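Local coordinates for rhamnose ABC transporter, periplasmic rhamnose-binding protein (Kribbella flavida, PDB 4KVF), which probably binds a sugar, perhaps rhamnose, and hands it to an ABC transporter for uptake, at residues 307-310 with 314-317; 65-70 with 284-289; 292-295 with 299-302; 140-145 with 277-282. One frame throughout, in Å; residues are numbered along the deposited sequence.

Contact 1: 307-310 with 314-317; sequences KFKA and GEYT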
ATOM      1  N   LYS A 307     -17.690 -12.141  -6.525  1.00 27.11           N
ATOM      2  CA  LYS A 307     -17.263 -11.064  -7.419  1.00 27.41           C
ATOM      3  C   LYS A 307     -18.161  -9.850  -7.274  1.00 30.77           C
ATOM      4  O   LYS A 307     -19.355  -9.986  -7.016  1.00 30.18           O
ATOM      5  CB  LYS A 307     -17.264 -11.529  -8.885  1.00 31.85           C
ATOM      6  CG  LYS A 307     -16.308 -12.684  -9.201  1.00 34.57           C
ATOM      7  CD  LYS A 307     -16.290 -13.067 -10.692  1.00 34.83           C
ATOM      8  CE  LYS A 307     -17.544 -13.847 -11.087  1.00 51.62           C
ATOM      9  NZ  LYS A 307     -17.475 -14.380 -12.484  1.00 64.42           N
ATOM     10  N   PHE A 308     -17.586  -8.662  -7.450  1.00 28.02           N
ATOM     11  CA  PHE A 308     -18.384  -7.443  -7.481  1.00 29.46           C
ATOM     12  C   PHE A 308     -17.722  -6.387  -8.342  1.00 31.41           C
ATOM     13  O   PHE A 308     -16.543  -6.492  -8.669  1.00 29.21           O
ATOM     14  CB  PHE A 308     -18.630  -6.900  -6.071  1.00 26.17           C
ATOM     15  CG  PHE A 308     -17.395  -6.374  -5.397  1.00 24.17           C
ATOM     16  CD1 PHE A 308     -16.456  -7.243  -4.872  1.00 25.79           C
ATOM     17  CD2 PHE A 308     -17.169  -5.000  -5.290  1.00 23.43           C
ATOM     18  CE1 PHE A 308     -15.310  -6.753  -4.242  1.00 23.20           C
ATOM     19  CE2 PHE A 308     -16.027  -4.509  -4.679  1.00 24.74           C
ATOM     20  CZ  PHE A 308     -15.093  -5.392  -4.151  1.00 25.44           C
ATOM     21  N   LYS A 309     -18.508  -5.385  -8.723  1.00 28.72           N
ATOM     22  CA  LYS A 309     -18.033  -4.294  -9.556  1.00 28.51           C
ATOM     23  C   LYS A 309     -17.626  -3.146  -8.654  1.00 28.40           C
ATOM     24  O   LYS A 309     -18.314  -2.843  -7.679  1.00 28.57           O
ATOM     25  CB  LYS A 309     -19.146  -3.823 -10.500  1.00 27.33           C
ATOM     26  CG  LYS A 309     -19.648  -4.867 -11.475  1.00 46.66           C
ATOM     27  CD  LYS A 309     -18.523  -5.393 -12.350  1.00 43.33           C
ATOM     28  CE  LYS A 309     -19.074  -6.071 -13.596  1.00 49.85           C
ATOM     29  NZ  LYS A 309     -20.215  -6.973 -13.278  1.00 44.79           N
ATOM     30  N   ALA A 310     -16.499  -2.515  -8.974  1.00 29.06           N
ATOM     31  CA  ALA A 310     -16.019  -1.371  -8.203  1.00 25.37           C
ATOM     32  C   ALA A 310     -15.756  -0.166  -9.087  1.00 21.52           C
ATOM     33  O   ALA A 310     -14.639   0.336  -9.140  1.00 28.06           O
ATOM     34  CB  ALA A 310     -14.757  -1.744  -7.420  1.00 26.94           C
ATOM     35  N   GLY A 314     -13.081  -1.626 -12.154  1.00 29.15           N
ATOM     36  CA  GLY A 314     -13.483  -2.871 -12.793  1.00 28.52           C
ATOM     37  C   GLY A 314     -13.987  -3.903 -11.801  1.00 31.94           C
ATOM     38  O   GLY A 314     -14.483  -3.571 -10.726  1.00 34.26           O
ATOM     39  N   GLU A 315     -13.851  -5.174 -12.158  1.00 26.24           N
ATOM     40  CA  GLU A 315     -14.397  -6.272 -11.359  1.00 25.07           C
ATOM     41  C   GLU A 315     -13.373  -6.857 -10.392  1.00 25.75           C
ATOM     42  O   GLU A 315     -12.190  -7.021 -10.719  1.00 28.70           O
ATOM     43  CB  GLU A 315     -14.930  -7.388 -12.274  1.00 32.74           C
ATOM     44  CG  GLU A 315     -15.736  -8.467 -11.540  1.00 31.96           C
ATOM     45  CD  GLU A 315     -16.255  -9.549 -12.484  1.00 42.55           C
ATOM     46  OE1 GLU A 315     -15.461 -10.061 -13.310  1.00 45.82           O
ATOM     47  OE2 GLU A 315     -17.461  -9.870 -12.414  1.00 45.42           O
ATOM     48  N   TYR A 316     -13.836  -7.166  -9.186  1.00 23.43           N
ATOM     49  CA  TYR A 316     -12.989  -7.761  -8.163  1.00 22.91           C
ATOM     50  C   TYR A 316     -13.495  -9.125  -7.742  1.00 28.06           C
ATOM     51  O   TYR A 316     -14.698  -9.360  -7.715  1.00 27.20           O
ATOM     52  CB  TYR A 316     -12.875  -6.836  -6.952  1.00 22.11           C
ATOM     53  CG  TYR A 316     -11.852  -5.766  -7.229  1.00 20.37           C
ATOM     54  CD1 TYR A 316     -10.509  -5.982  -6.935  1.00 24.73           C
ATOM     55  CD2 TYR A 316     -12.206  -4.599  -7.880  1.00 26.51           C
ATOM     56  CE1 TYR A 316      -9.550  -5.027  -7.227  1.00 22.12           C
ATOM     57  CE2 TYR A 316     -11.258  -3.634  -8.182  1.00 25.92           C
ATOM     58  CZ  TYR A 316      -9.930  -3.852  -7.837  1.00 22.51           C
ATOM     59  OH  TYR A 316      -8.985  -2.902  -8.150  1.00 24.55           O
ATOM     60  N   THR A 317     -12.566 -10.028  -7.440  1.00 26.32           N
ATOM     61  CA  THR A 317     -12.931 -11.317  -6.848  1.00 24.22           C
ATOM     62  C   THR A 317     -12.358 -11.352  -5.433  1.00 27.96           C
ATOM     63  O   THR A 317     -11.166 -11.110  -5.231  1.00 29.27           O
ATOM     64  CB  THR A 317     -12.373 -12.496  -7.645  1.00 27.89           C
ATOM     65  OG1 THR A 317     -12.883 -12.477  -8.993  1.00 28.86           O
ATOM     66  CG2 THR A 317     -12.784 -13.833  -6.977  1.00 26.79           C
TER

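Contact 2: 65-70 with 284-289; sequences VGEIKG and IGYLAA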
ATOM      1  N   VAL A  65     -17.980   7.359  -2.883  1.00 28.33           N
ATOM      2  CA  VAL A  65     -19.222   7.549  -2.137  1.00 29.47           C
ATOM      3  C   VAL A  65     -20.165   8.490  -2.887  1.00 33.12           C
ATOM      4  O   VAL A  65     -21.373   8.243  -2.981  1.00 30.82           O
ATOM      5  CB  VAL A  65     -18.936   8.014  -0.678  1.00 25.53           C
ATOM      6  CG1 VAL A  65     -20.220   8.422   0.017  1.00 28.59           C
ATOM      7  CG2 VAL A  65     -18.274   6.884   0.085  1.00 26.68           C
ATOM      8  N   GLY A  66     -19.611   9.548  -3.471  1.00 31.86           N
ATOM      9  CA  GLY A  66     -20.412  10.464  -4.264  1.00 37.79           C
ATOM     10  C   GLY A  66     -20.982   9.775  -5.490  1.00 34.46           C
ATOM     11  O   GLY A  66     -22.102  10.053  -5.914  1.00 36.12           O
ATOM     12  N   GLU A  67     -20.207   8.871  -6.075  1.00 36.07           N
ATOM     13  CA  GLU A  67     -20.661   8.151  -7.260  1.00 39.31           C
ATOM     14  C   GLU A  67     -21.891   7.282  -6.996  1.00 32.30           C
ATOM     15  O   GLU A  67     -22.796   7.204  -7.834  1.00 37.44           O
ATOM     16  CB  GLU A  67     -19.523   7.315  -7.856  1.00 33.03           C
ATOM     17  CG  GLU A  67     -18.440   8.158  -8.507  1.00 34.85           C
ATOM     18  CD  GLU A  67     -17.338   7.319  -9.115  1.00 35.07           C
ATOM     19  OE1 GLU A  67     -17.283   6.108  -8.815  1.00 33.51           O
ATOM     20  OE2 GLU A  67     -16.536   7.870  -9.901  1.00 39.77           O
ATOM     21  N   ILE A  68     -21.926   6.641  -5.829  1.00 32.41           N
ATOM     22  CA  ILE A  68     -23.037   5.768  -5.479  1.00 31.24           C
ATOM     23  C   ILE A  68     -24.085   6.515  -4.657  1.00 37.75           C
ATOM     24  O   ILE A  68     -24.958   5.904  -4.037  1.00 35.48           O
ATOM     25  CB  ILE A  68     -22.556   4.522  -4.731  1.00 29.03           C
ATOM     26  CG1 ILE A  68     -21.900   4.919  -3.410  1.00 27.72           C
ATOM     27  CG2 ILE A  68     -21.567   3.745  -5.596  1.00 32.07           C
ATOM     28  CD1 ILE A  68     -21.474   3.731  -2.565  1.00 32.33           C
ATOM     29  N   LYS A  69     -23.979   7.843  -4.661  1.00 33.05           N
ATOM     30  CA  LYS A  69     -24.950   8.728  -4.022  1.00 35.12           C
ATOM     31  C   LYS A  69     -25.110   8.461  -2.523  1.00 35.36           C
ATOM     32  O   LYS A  69     -26.204   8.565  -1.973  1.00 35.97           O
ATOM     33  CB  LYS A  69     -26.296   8.668  -4.750  1.00 38.81           C
ATOM     34  CG  LYS A  69     -26.228   9.163  -6.196  1.00 42.69           C
ATOM     35  CD  LYS A  69     -27.564   9.023  -6.906  1.00 50.77           C
ATOM     36  N   GLY A  70     -24.005   8.126  -1.874  1.00 30.95           N
ATOM     37  CA  GLY A  70     -23.984   7.886  -0.439  1.00 32.71           C
ATOM     38  C   GLY A  70     -23.595   9.147   0.313  1.00 33.36           C
ATOM     39  O   GLY A  70     -23.540  10.227  -0.274  1.00 33.86           O
ATOM     40  N   ILE A 284      -7.317   2.877  -3.063  1.00 24.25           N
ATOM     41  CA  ILE A 284      -7.607   2.077  -1.876  1.00 23.58           C
ATOM     42  C   ILE A 284      -8.929   2.536  -1.245  1.00 25.82           C
ATOM     43  O   ILE A 284      -9.813   1.727  -0.950  1.00 24.42           O
ATOM     44  CB  ILE A 284      -6.476   2.188  -0.828  1.00 24.98           C
ATOM     45  CG1 ILE A 284      -5.134   1.772  -1.437  1.00 26.87           C
ATOM     46  CG2 ILE A 284      -6.786   1.311   0.388  1.00 26.92           C
ATOM     47  CD1 ILE A 284      -3.965   2.012  -0.493  1.00 28.11           C
ATOM     48  N   GLY A 285      -9.068   3.841  -1.059  1.00 25.80           N
ATOM     49  CA  GLY A 285     -10.273   4.392  -0.467  1.00 25.88           C
ATOM     50  C   GLY A 285     -11.473   4.209  -1.372  1.00 28.00           C
ATOM     51  O   GLY A 285     -12.587   3.937  -0.920  1.00 23.50           O
ATOM     52  N   TYR A 286     -11.242   4.380  -2.672  1.00 22.53           N
ATOM     53  CA  TYR A 286     -12.289   4.202  -3.682  1.00 24.83           C
ATOM     54  C   TYR A 286     -12.782   2.753  -3.683  1.00 26.57           C
ATOM     55  O   TYR A 286     -13.986   2.489  -3.627  1.00 23.86           O
ATOM     56  CB  TYR A 286     -11.734   4.624  -5.053  1.00 23.97           C
ATOM     57  CG  TYR A 286     -12.705   4.596  -6.204  1.00 23.44           C
ATOM     58  CD1 TYR A 286     -13.048   3.395  -6.816  1.00 25.04           C
ATOM     59  CD2 TYR A 286     -13.241   5.769  -6.711  1.00 28.73           C
ATOM     60  CE1 TYR A 286     -13.925   3.369  -7.892  1.00 24.19           C
ATOM     61  CE2 TYR A 286     -14.126   5.748  -7.780  1.00 31.64           C
ATOM     62  CZ  TYR A 286     -14.455   4.542  -8.366  1.00 26.33           C
ATOM     63  OH  TYR A 286     -15.331   4.515  -9.436  1.00 29.77           O
ATOM     64  N   LEU A 287     -11.854   1.802  -3.730  1.00 20.34           N
ATOM     65  CA  LEU A 287     -12.233   0.405  -3.703  1.00 21.99           C
ATOM     66  C   LEU A 287     -12.952   0.051  -2.405  1.00 25.14           C
ATOM     67  O   LEU A 287     -13.925  -0.692  -2.424  1.00 22.25           O
ATOM     68  CB  LEU A 287     -11.006  -0.492  -3.914  1.00 24.68           C
ATOM     69  CG  LEU A 287     -11.239  -2.005  -3.836  1.00 24.06           C
ATOM     70  CD1 LEU A 287     -12.369  -2.453  -4.763  1.00 24.85           C
ATOM     71  CD2 LEU A 287      -9.947  -2.757  -4.169  1.00 22.63           C
ATOM     72  N   ALA A 288     -12.481   0.591  -1.283  1.00 23.47           N
ATOM     73  CA  ALA A 288     -13.106   0.293   0.005  1.00 23.84           C
ATOM     74  C   ALA A 288     -14.586   0.699   0.033  1.00 25.52           C
ATOM     75  O   ALA A 288     -15.424  -0.038   0.559  1.00 23.01           O
ATOM     76  CB  ALA A 288     -12.340   0.963   1.149  1.00 22.67           C
ATOM     77  N   ALA A 289     -14.910   1.854  -0.549  1.00 21.14           N
ATOM     78  CA  ALA A 289     -16.301   2.304  -0.596  1.00 25.85           C
ATOM     79  C   ALA A 289     -17.183   1.344  -1.399  1.00 24.39           C
ATOM     80  O   ALA A 289     -18.290   0.995  -0.984  1.00 24.64           O
ATOM     81  CB  ALA A 289     -16.391   3.708  -1.163  1.00 26.15           C
TER

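Contact 3: 292-295 with 299-302; sequences GAAL and QITG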
ATOM      1  N   GLY A 292     -17.612  -1.972   0.563  1.00 24.27           N
ATOM      2  CA  GLY A 292     -18.513  -1.747   1.684  1.00 24.09           C
ATOM      3  C   GLY A 292     -19.952  -1.657   1.201  1.00 26.68           C
ATOM      4  O   GLY A 292     -20.866  -2.233   1.794  1.00 25.32           O
ATOM      5  N   ALA A 293     -20.155  -0.929   0.114  1.00 23.08           N
ATOM      6  CA  ALA A 293     -21.491  -0.780  -0.453  1.00 25.84           C
ATOM      7  C   ALA A 293     -22.027  -2.103  -0.962  1.00 27.70           C
ATOM      8  O   ALA A 293     -23.217  -2.390  -0.805  1.00 27.60           O
ATOM      9  CB  ALA A 293     -21.491   0.254  -1.568  1.00 26.71           C
ATOM     10  N   ALA A 294     -21.155  -2.910  -1.577  1.00 25.03           N
ATOM     11  CA  ALA A 294     -21.553  -4.219  -2.071  1.00 28.11           C
ATOM     12  C   ALA A 294     -21.971  -5.098  -0.920  1.00 27.12           C
ATOM     13  O   ALA A 294     -22.940  -5.835  -1.029  1.00 28.34           O
ATOM     14  CB  ALA A 294     -20.422  -4.890  -2.859  1.00 26.17           C
ATOM     15  N   LEU A 295     -21.237  -5.017   0.188  1.00 23.26           N
ATOM     16  CA  LEU A 295     -21.589  -5.801   1.378  1.00 24.98           C
ATOM     17  C   LEU A 295     -22.952  -5.385   1.934  1.00 27.49           C
ATOM     18  O   LEU A 295     -23.811  -6.226   2.220  1.00 30.01           O
ATOM     19  CB  LEU A 295     -20.512  -5.645   2.457  1.00 23.81           C
ATOM     20  CG  LEU A 295     -19.225  -6.424   2.162  1.00 23.46           C
ATOM     21  CD1 LEU A 295     -18.087  -5.852   2.975  1.00 27.60           C
ATOM     22  CD2 LEU A 295     -19.417  -7.901   2.495  1.00 24.57           C
ATOM     23  N   GLN A 299     -24.748  -7.745  -2.207  1.00 30.76           N
ATOM     24  CA  GLN A 299     -24.129  -8.318  -3.407  1.00 32.54           C
ATOM     25  C   GLN A 299     -23.037  -9.345  -3.091  1.00 32.45           C
ATOM     26  O   GLN A 299     -22.822 -10.301  -3.848  1.00 31.84           O
ATOM     27  CB  GLN A 299     -23.529  -7.219  -4.282  1.00 34.97           C
ATOM     28  CG  GLN A 299     -24.526  -6.274  -4.896  1.00 40.14           C
ATOM     29  CD  GLN A 299     -23.851  -5.227  -5.757  1.00 41.48           C
ATOM     30  OE1 GLN A 299     -22.641  -5.006  -5.649  1.00 41.94           O
ATOM     31  NE2 GLN A 299     -24.624  -4.583  -6.627  1.00 38.69           N
ATOM     32  N   ILE A 300     -22.327  -9.111  -1.996  1.00 27.95           N
ATOM     33  CA  ILE A 300     -21.276 -10.001  -1.526  1.00 25.29           C
ATOM     34  C   ILE A 300     -21.412 -10.188  -0.018  1.00 31.77           C
ATOM     35  O   ILE A 300     -22.145  -9.436   0.635  1.00 31.89           O
ATOM     36  CB  ILE A 300     -19.853  -9.474  -1.850  1.00 25.64           C
ATOM     37  CG1 ILE A 300     -19.576  -8.135  -1.171  1.00 26.27           C
ATOM     38  CG2 ILE A 300     -19.618  -9.411  -3.375  1.00 26.23           C
ATOM     39  CD1 ILE A 300     -18.119  -7.680  -1.314  1.00 26.35           C
ATOM     40  N   THR A 301     -20.710 -11.182   0.527  1.00 29.97           N
ATOM     41  CA  THR A 301     -20.678 -11.414   1.978  1.00 34.70           C
ATOM     42  C   THR A 301     -19.245 -11.401   2.515  1.00 35.94           C
ATOM     43  O   THR A 301     -19.012 -11.342   3.732  1.00 34.89           O
ATOM     44  CB  THR A 301     -21.350 -12.759   2.370  1.00 33.07           C
ATOM     45  OG1 THR A 301     -20.603 -13.849   1.825  1.00 37.21           O
ATOM     46  CG2 THR A 301     -22.797 -12.834   1.861  1.00 32.02           C
ATOM     47  N   GLY A 302     -18.283 -11.456   1.604  1.00 32.60           N
ATOM     48  CA  GLY A 302     -16.891 -11.548   1.984  1.00 32.33           C
ATOM     49  C   GLY A 302     -16.350 -12.962   1.870  1.00 34.78           C
ATOM     50  O   GLY A 302     -15.222 -13.237   2.291  1.00 33.85           O
TER
HETATM   51  O   HOH W   1     -23.687  -8.728   2.695  1.00 36.71           O

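Contact 4: 140-145 with 277-282; sequences INQATT and ALWNPA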
ATOM      1  N   ILE A 140      -9.238  -4.402   2.398  1.00 20.50           N
ATOM      2  CA  ILE A 140      -8.679  -3.920   1.141  1.00 21.51           C
ATOM      3  C   ILE A 140      -7.161  -3.839   1.270  1.00 19.79           C
ATOM      4  O   ILE A 140      -6.628  -3.011   2.009  1.00 23.67           O
ATOM      5  CB  ILE A 140      -9.225  -2.531   0.735  1.00 22.91           C
ATOM      6  CG1 ILE A 140     -10.762  -2.523   0.794  1.00 21.71           C
ATOM      7  CG2 ILE A 140      -8.725  -2.166  -0.681  1.00 23.10           C
ATOM      8  CD1 ILE A 140     -11.428  -3.658  -0.022  1.00 23.39           C
ATOM      9  N   ASN A 141      -6.479  -4.716   0.542  1.00 22.26           N
ATOM     10  CA  ASN A 141      -5.023  -4.779   0.538  1.00 23.76           C
ATOM     11  C   ASN A 141      -4.468  -4.114  -0.717  1.00 22.18           C
ATOM     12  O   ASN A 141      -4.802  -4.522  -1.836  1.00 26.50           O
ATOM     13  CB  ASN A 141      -4.564  -6.239   0.601  1.00 23.01           C
ATOM     14  CG  ASN A 141      -3.090  -6.369   0.936  1.00 25.98           C
ATOM     15  OD1 ASN A 141      -2.393  -5.363   1.085  1.00 33.59           O
ATOM     16  ND2 ASN A 141      -2.626  -7.606   1.118  1.00 28.51           N
ATOM     17  N   GLN A 142      -3.635  -3.087  -0.536  1.00 24.09           N
ATOM     18  CA  GLN A 142      -3.182  -2.283  -1.668  1.00 24.34           C
ATOM     19  C   GLN A 142      -2.320  -3.087  -2.616  1.00 21.95           C
ATOM     20  O   GLN A 142      -2.325  -2.855  -3.832  1.00 24.44           O
ATOM     21  CB  GLN A 142      -2.422  -1.026  -1.211  1.00 26.44           C
ATOM     22  CG  GLN A 142      -1.230  -1.298  -0.327  1.00 32.28           C
ATOM     23  CD  GLN A 142      -1.580  -1.187   1.141  1.00 44.01           C
ATOM     24  OE1 GLN A 142      -2.563  -1.771   1.600  1.00 47.02           O
ATOM     25  NE2 GLN A 142      -0.786  -0.422   1.884  1.00 37.16           N
ATOM     26  N   ALA A 143      -1.602  -4.054  -2.065  1.00 20.12           N
ATOM     27  CA  ALA A 143      -0.779  -4.943  -2.881  1.00 24.56           C
ATOM     28  C   ALA A 143      -0.308  -6.047  -1.971  1.00 21.74           C
ATOM     29  O   ALA A 143      -0.005  -5.783  -0.817  1.00 27.20           O
ATOM     30  CB  ALA A 143       0.420  -4.190  -3.459  1.00 31.54           C
ATOM     31  N   THR A 144      -0.236  -7.269  -2.487  1.00 23.09           N
ATOM     32  CA  THR A 144       0.210  -8.396  -1.673  1.00 25.38           C
ATOM     33  C   THR A 144       1.720  -8.341  -1.488  1.00 23.56           C
ATOM     34  O   THR A 144       2.429  -7.667  -2.236  1.00 24.73           O
ATOM     35  CB  THR A 144      -0.146  -9.752  -2.295  1.00 24.93           C
ATOM     36  OG1 THR A 144       0.459  -9.868  -3.585  1.00 27.19           O
ATOM     37  CG2 THR A 144      -1.664  -9.909  -2.424  1.00 29.85           C
ATOM     38  N   THR A 145       2.220  -9.065  -0.494  1.00 24.56           N
ATOM     39  CA  THR A 145       3.661  -9.108  -0.326  1.00 23.89           C
ATOM     40  C   THR A 145       4.297  -9.829  -1.516  1.00 23.41           C
ATOM     41  O   THR A 145       5.400  -9.483  -1.936  1.00 23.16           O
ATOM     42  CB  THR A 145       4.083  -9.762   0.991  1.00 22.99           C
ATOM     43  OG1 THR A 145       3.572 -11.096   1.042  1.00 27.38           O
ATOM     44  CG2 THR A 145       3.553  -8.971   2.168  1.00 24.72           C
ATOM     45  N   ALA A 277       8.095   1.541  -7.701  1.00 29.55           N
ATOM     46  CA  ALA A 277       6.717   1.110  -7.483  1.00 28.00           C
ATOM     47  C   ALA A 277       6.117   1.683  -6.208  1.00 30.01           C
ATOM     48  O   ALA A 277       6.828   2.116  -5.309  1.00 29.95           O
ATOM     49  CB  ALA A 277       6.648  -0.422  -7.434  1.00 27.32           C
ATOM     50  N   LEU A 278       4.791   1.689  -6.149  1.00 27.80           N
ATOM     51  CA  LEU A 278       4.062   1.822  -4.895  1.00 28.80           C
ATOM     52  C   LEU A 278       2.635   1.431  -5.244  1.00 31.27           C
ATOM     53  O   LEU A 278       2.404   0.354  -5.789  1.00 34.44           O
ATOM     54  CB  LEU A 278       4.128   3.247  -4.319  1.00 29.60           C
ATOM     55  CG  LEU A 278       3.757   3.386  -2.835  1.00 28.89           C
ATOM     56  CD1 LEU A 278       4.863   2.849  -1.900  1.00 28.14           C
ATOM     57  CD2 LEU A 278       3.390   4.822  -2.467  1.00 32.12           C
ATOM     58  N   TRP A 279       1.695   2.326  -4.974  1.00 28.21           N
ATOM     59  CA  TRP A 279       0.283   2.087  -5.241  1.00 29.64           C
ATOM     60  C   TRP A 279      -0.412   3.447  -5.233  1.00 40.06           C
ATOM     61  O   TRP A 279       0.179   4.441  -4.822  1.00 32.24           O
ATOM     62  CB  TRP A 279      -0.305   1.136  -4.186  1.00 27.86           C
ATOM     63  CG  TRP A 279       0.173   1.403  -2.776  1.00 30.15           C
ATOM     64  CD1 TRP A 279      -0.335   2.321  -1.901  1.00 31.63           C
ATOM     65  CD2 TRP A 279       1.240   0.734  -2.083  1.00 26.78           C
ATOM     66  NE1 TRP A 279       0.355   2.274  -0.711  1.00 34.73           N
ATOM     67  CE2 TRP A 279       1.327   1.314  -0.797  1.00 33.26           C
ATOM     68  CE3 TRP A 279       2.125  -0.290  -2.423  1.00 31.42           C
ATOM     69  CZ2 TRP A 279       2.266   0.896   0.148  1.00 33.27           C
ATOM     70  CZ3 TRP A 279       3.056  -0.702  -1.484  1.00 36.53           C
ATOM     71  CH2 TRP A 279       3.118  -0.107  -0.214  1.00 41.28           C
ATOM     72  N   ASN A 280      -1.644   3.511  -5.724  1.00 32.22           N
ATOM     73  CA  ASN A 280      -2.387   4.766  -5.704  1.00 32.75           C
ATOM     74  C   ASN A 280      -3.332   4.751  -4.509  1.00 30.94           C
ATOM     75  O   ASN A 280      -4.331   4.030  -4.517  1.00 27.61           O
ATOM     76  CB  ASN A 280      -3.155   4.966  -7.017  1.00 36.16           C
ATOM     77  CG  ASN A 280      -3.939   6.264  -7.046  1.00 37.72           C
ATOM     78  OD1 ASN A 280      -3.918   7.050  -6.089  1.00 38.47           O
ATOM     79  ND2 ASN A 280      -4.620   6.514  -8.165  1.00 43.92           N
ATOM     80  N   PRO A 281      -3.015   5.538  -3.464  1.00 27.90           N
ATOM     81  CA  PRO A 281      -3.800   5.440  -2.231  1.00 30.57           C
ATOM     82  C   PRO A 281      -5.248   5.809  -2.468  1.00 29.17           C
ATOM     83  O   PRO A 281      -6.117   5.291  -1.774  1.00 27.24           O
ATOM     84  CB  PRO A 281      -3.150   6.487  -1.310  1.00 36.32           C
ATOM     85  CG  PRO A 281      -1.796   6.709  -1.886  1.00 37.96           C
ATOM     86  CD  PRO A 281      -1.966   6.563  -3.365  1.00 31.57           C
ATOM     87  N   ALA A 282      -5.502   6.702  -3.420  1.00 30.94           N
ATOM     88  CA  ALA A 282      -6.877   7.082  -3.728  1.00 27.15           C
ATOM     89  C   ALA A 282      -7.701   5.866  -4.144  1.00 33.22           C
ATOM     90  O   ALA A 282      -8.886   5.759  -3.819  1.00 29.62           O
ATOM     91  CB  ALA A 282      -6.922   8.174  -4.804  1.00 33.30           C
TER

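Contact 1: 307-310 with 314-317
The carbonyl oxygen of F308 is gripped twice from across a β-hairpin: Y316 N donates to F308 O over 2.8 Å in an almost straight bond, with an N-H...O angle of 174°, and the CA-H of E315 makes a weaker approach to the same oxygen. The return bond, from F308 N to Y316 O, is 3.0 Å long and completes the hydrogen-bonded antiparallel pair. Toward the turn, A310 N reaches G314 O at 2.9 Å. The two strands alternate their side chains strictly. F308 and Y316 point to the buried face, against helix 281-296 and strand 323-325. With CG of F308 set between backbone N and carbonyl carbon (chi1 68°), its ring swings across toward the partner strand, where CE1 comes to 3.6 Å from CB of Y316. The Y316 ring leans instead toward the turn; its CD2 lies 3.9 Å from CB of A310, and its hydroxyl is hydrogen-bonded to L326 O. Replacing F308 by an alanine would take the ring away and is likely to open a gap between Y316 CB, A291 and I324. K307, K309, E315 and T317 occupy the solvent-facing side. There K307 lies alongside T317, its CG 3.4 Å from T317 OG1. The extended E315 chain carries its carboxylate between two lysine ammonium groups without forming a salt bridge to either, OE2 standing 4.1 Å from K309 NZ and 4.5 Å from K307 NZ.

Contact 2: 65-70 with 284-289
V65, in the last turn of helix 52-67, and A289 of helix 281-296 bring their backbones to 6.2 Å between CA atoms, and the first helix ends immediately afterwards in a Schellman motif, with G70 N bonded to V65 O, K69 N to G66 O, and K69 as the C-prime residue with positive phi. At this close point small groups meet: CG2 of V65 rests 3.9 Å from CB of A289, a branch against a methyl. One turn earlier in helix 281-296, Y286 spans a wider separation. Its CG lies anti to the backbone N (chi1 -176°), which carries the phenol out toward E67, while the E67 chain runs extended beyond CG to meet it. The two side chains cross at about a right angle, and the carboxylate plane stands perpendicular to the ring. Y286 OH donates to E67 OE1 at 2.6 Å in a bond that is weak despite its short length; OE2 lies in the ring plane at the edge, 3.8 Å from Y286 CE2. Neither polar end relies on this pairing alone. E67 OE1 is also hydrogen-bonded to Y290 OH, and Y286 OH to K312 N, with the K312 side chain in a cation-pi contact with the Y286 ring. The contact thus joins two helices of one lobe of the periplasmic binding protein fold. Strand 41-45 of the six-stranded parallel sheet lies against the pair, I42 touching V65 and I68 and Y44 touching A289, while A64 of helix 52-67 reaches both Y286 and A289.

Contact 3: 292-295 with 299-302
L295 leans from the last turns of helix 281-296 over the chain that follows it. From CB, its CG lies anti to the carbonyl carbon (chi1 -75°) and comes 3.8 Å from CG1 of I300, with CD1 of the same isoleucine scarcely farther. CD2 goes on past that side chain to the backbone beyond, approaching T301 C to 3.5 Å and I300 O to 3.6 Å. A valine in place of L295 lacks the delta carbons and would probably open a gap against the T301 backbone and thin the packing on I300 CG1. I300 also sets its CG1 3.8 Å from CB of A294. The turn is drawn back to the helix end by A294 O, which accepts Q299 N at 2.9 Å and, weakly, I300 N. A water bridges the two segments, donating to I300 O at 2.7 Å and to L295 O at a rather short 2.5 Å. Q299 lays OE1 near CB of A294 while its NE2 bonds to A34 O. The turn thereby leads from helix 281-296 toward strand 307-309, whose F308 touches both A294 and I300, while L295 packs on V125 and K123 of strand 123-127.

Contact 4: 140-145 with 277-282
Q142 lies over one face of the W279 indole, where two of the chain crossings between the lobes of this periplasmic binding protein run side by side. CG of Q142 sits 3.7 Å from the centroid of the five-membered ring, 11° off its normal, a CH-pi contact placed squarely over the face. The opposite face is taken by CG of L278, 3.7 Å from the plane, so the indole is sandwiched. Beyond CG the Q142 chain bends at chi2 (-95°), which stands the terminal amide steeply against the indole, the two planes 76° apart; NE2 ends 3.8 Å from W279 CZ2 and hydrogen-bonds to D128 OD1. W279 NE1 in turn bonds to Y53 OH, which helps fix the rotation of the ring. CB of A143 approaches W279 CE3 more loosely, at 4.4 Å, and I148 of helix 145-159 touches both residues. A glycerol, probably from the crystallisation liquor, lies about 5 Å from the W279 side chain, consistent with a ligand cleft between the lobes as in related proteins. Just past the tryptophan, N280 is the N-cap of helix 281-296: its OD1 accepts A282 N at 3.1 Å, with the donor above the carbonyl plane.

Overall arrangement
From the N terminus, helix 52-67 ends at 65-70, where contact 2 opens. The chain then builds much of the first lobe and leaves it through 140-145, opening contact 4. After traversing the second lobe it returns through 277-282 and closes contact 4, before helix 281-296 closes contact 2; contact 4 is therefore enclosed within the larger loop of contact 2. Contacts 3 and 1 follow in series, each closing a short local turn, first at the end of that helix and then in the hairpin. Helix 281-296 supplies residues to contacts 2 and 3 and starts within the second segment of contact 4, and its L287 touches the hairpin of contact 1 as well as I140.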